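Local coordinates for protein DUTPase (Staphylococcus phage 11, PDB 4GV8) that hydrolyses dUTP to dUMP and pyrophosphate as a moonlighting phage dUTPase of the trimeric jelly-roll type, at residues L5-L10 and A14-R19. Numbering follows the deposited sequence.
Sequences LQVRLL and ARMPER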
# COMPACT_ATOMS: atom_id res chain seq x y z
N LEU B 5 8.54 -23.30 -5.97
CA LEU B 5 7.71 -22.41 -6.80
C LEU B 5 8.23 -22.40 -8.25
O LEU B 5 9.40 -22.08 -8.52
CB LEU B 5 7.69 -21.01 -6.22
CG LEU B 5 6.94 -19.93 -7.00
CD1 LEU B 5 5.44 -20.23 -7.15
CD2 LEU B 5 7.23 -18.61 -6.30
N GLN B 6 7.37 -22.78 -9.19
CA GLN B 6 7.71 -22.71 -10.61
C GLN B 6 7.76 -21.28 -11.11
O GLN B 6 6.82 -20.48 -10.86
CB GLN B 6 6.70 -23.47 -11.45
CG GLN B 6 6.70 -24.97 -11.21
CD GLN B 6 5.69 -25.64 -12.11
OE1 GLN B 6 6.02 -26.15 -13.17
NE2 GLN B 6 4.43 -25.58 -11.71
N VAL B 7 8.83 -20.96 -11.83
CA VAL B 7 9.03 -19.67 -12.47
C VAL B 7 9.33 -19.89 -13.96
O VAL B 7 10.19 -20.70 -14.32
CB VAL B 7 10.19 -18.89 -11.80
CG1 VAL B 7 10.37 -17.52 -12.43
CG2 VAL B 7 10.01 -18.81 -10.28
N ARG B 8 8.63 -19.17 -14.83
CA ARG B 8 8.99 -19.08 -16.26
C ARG B 8 9.58 -17.71 -16.57
O ARG B 8 8.98 -16.71 -16.21
CB ARG B 8 7.76 -19.28 -17.17
CG ARG B 8 7.38 -20.72 -17.38
CD ARG B 8 6.13 -20.93 -18.20
NE ARG B 8 6.15 -20.18 -19.45
CZ ARG B 8 5.17 -19.37 -19.85
NH1 ARG B 8 4.03 -19.20 -19.14
NH2 ARG B 8 5.32 -18.73 -20.98
N LEU B 9 10.75 -17.69 -17.23
CA LEU B 9 11.32 -16.49 -17.79
C LEU B 9 10.75 -16.35 -19.20
O LEU B 9 10.75 -17.31 -19.97
CB LEU B 9 12.85 -16.55 -17.73
CG LEU B 9 13.52 -16.78 -16.36
CD1 LEU B 9 15.03 -16.63 -16.49
CD2 LEU B 9 13.00 -15.82 -15.28
N LEU B 10 10.21 -15.18 -19.54
CA LEU B 10 9.43 -15.02 -20.81
C LEU B 10 10.21 -14.32 -21.90
O LEU B 10 9.77 -14.25 -23.06
CB LEU B 10 8.07 -14.33 -20.58
CG LEU B 10 7.20 -14.94 -19.43
CD1 LEU B 10 6.06 -13.99 -19.00
CD2 LEU B 10 6.69 -16.34 -19.77
N ALA B 14 14.55 -11.10 -19.07
CA ALA B 14 14.05 -11.56 -17.76
C ALA B 14 15.16 -12.11 -16.87
O ALA B 14 16.23 -12.48 -17.32
CB ALA B 14 12.95 -12.60 -17.92
N ARG B 15 14.90 -12.13 -15.58
CA ARG B 15 15.90 -12.61 -14.67
C ARG B 15 15.20 -13.29 -13.55
O ARG B 15 14.20 -12.77 -13.03
CB ARG B 15 16.70 -11.47 -14.09
CG ARG B 15 17.76 -11.99 -13.14
CD ARG B 15 18.67 -10.87 -12.70
NE ARG B 15 19.48 -11.31 -11.57
CZ ARG B 15 20.42 -10.57 -10.99
NH1 ARG B 15 20.70 -9.33 -11.43
NH2 ARG B 15 21.09 -11.06 -9.96
N MET B 16 15.74 -14.44 -13.16
CA MET B 16 15.20 -15.20 -12.05
C MET B 16 15.09 -14.29 -10.83
O MET B 16 16.07 -13.63 -10.46
CB MET B 16 16.11 -16.43 -11.73
CG MET B 16 15.77 -17.66 -12.55
SD MET B 16 14.05 -18.23 -12.48
CE MET B 16 14.10 -19.27 -11.01
N PRO B 17 13.89 -14.19 -10.23
CA PRO B 17 13.82 -13.51 -8.93
C PRO B 17 14.83 -14.07 -7.91
O PRO B 17 15.36 -15.17 -8.07
CB PRO B 17 12.41 -13.81 -8.46
CG PRO B 17 11.64 -14.00 -9.72
CD PRO B 17 12.57 -14.71 -10.65
N GLU B 18 15.07 -13.31 -6.86
CA GLU B 18 16.25 -13.53 -6.02
C GLU B 18 15.97 -13.13 -4.58
O GLU B 18 15.59 -11.99 -4.31
CB GLU B 18 17.35 -12.63 -6.55
CG GLU B 18 18.74 -13.20 -6.54
CD GLU B 18 19.73 -12.15 -7.02
OE1 GLU B 18 19.53 -10.94 -6.71
OE2 GLU B 18 20.69 -12.53 -7.72
N ARG B 19 16.22 -14.05 -3.67
CA ARG B 19 16.13 -13.79 -2.22
C ARG B 19 17.44 -13.34 -1.65
O ARG B 19 18.44 -14.09 -1.71
CB ARG B 19 15.77 -15.06 -1.50
CG ARG B 19 14.42 -15.53 -1.88
CD ARG B 19 14.11 -16.78 -1.13
NE ARG B 19 14.02 -16.51 0.29
CZ ARG B 19 13.96 -17.47 1.21
NH1 ARG B 19 13.96 -18.77 0.87
NH2 ARG B 19 13.90 -17.13 2.49
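M16 lays its thioether against V7 and L9, and this apolar cluster carries most of the contact. Its SD sits 3.7 Å from V7 CG1 and 3.8 Å from L9 CD2, so one sulfur bridges two residues of strand 4-9 whose side chains emerge on the same side. The M16 chain is bent at chi2 (-54°) and again at chi3 (-86°), a fold that turns its end back toward the strand and brings CE to 4.0 Å from V7 CB. V7 holds CG1 anti to its backbone N; besides the sulfur, that methyl meets the ring of P17, with CD at 4.0 Å.

L9 crosses M16 at about a right angle and also packs on backbone: its CD2 lies 3.8 Å from R15 C and 3.7 Å from M16 N. Next to the three-residue connection between the segments, L9 CB and A14 CB meet at 4.0 Å.

No hydrogen bond joins the two segments, although the touching parts, 7-10 and 14-17, run in nearly opposite directions (163°). Polar links lie within or beyond them: R15 NH2 forms a salt bridge with E18 OE2 at 2.7 Å, its hydrogen bond weak, while R15 also makes a cation-pi contact with F30.

The backbones pair with different partners, Q6 and R8 with S52 and A50, E18 with D28. The side-chain cluster thus joins the small sheet of strands 4-9 and 49-52, which continues into a second subunit, to the loop that leads into strand 18-19, the outermost strand of the larger sheet within this chain; P17 packs on Y27 and I29 of that sheet, as expected for the all-beta jelly-roll of trimeric dUTPases.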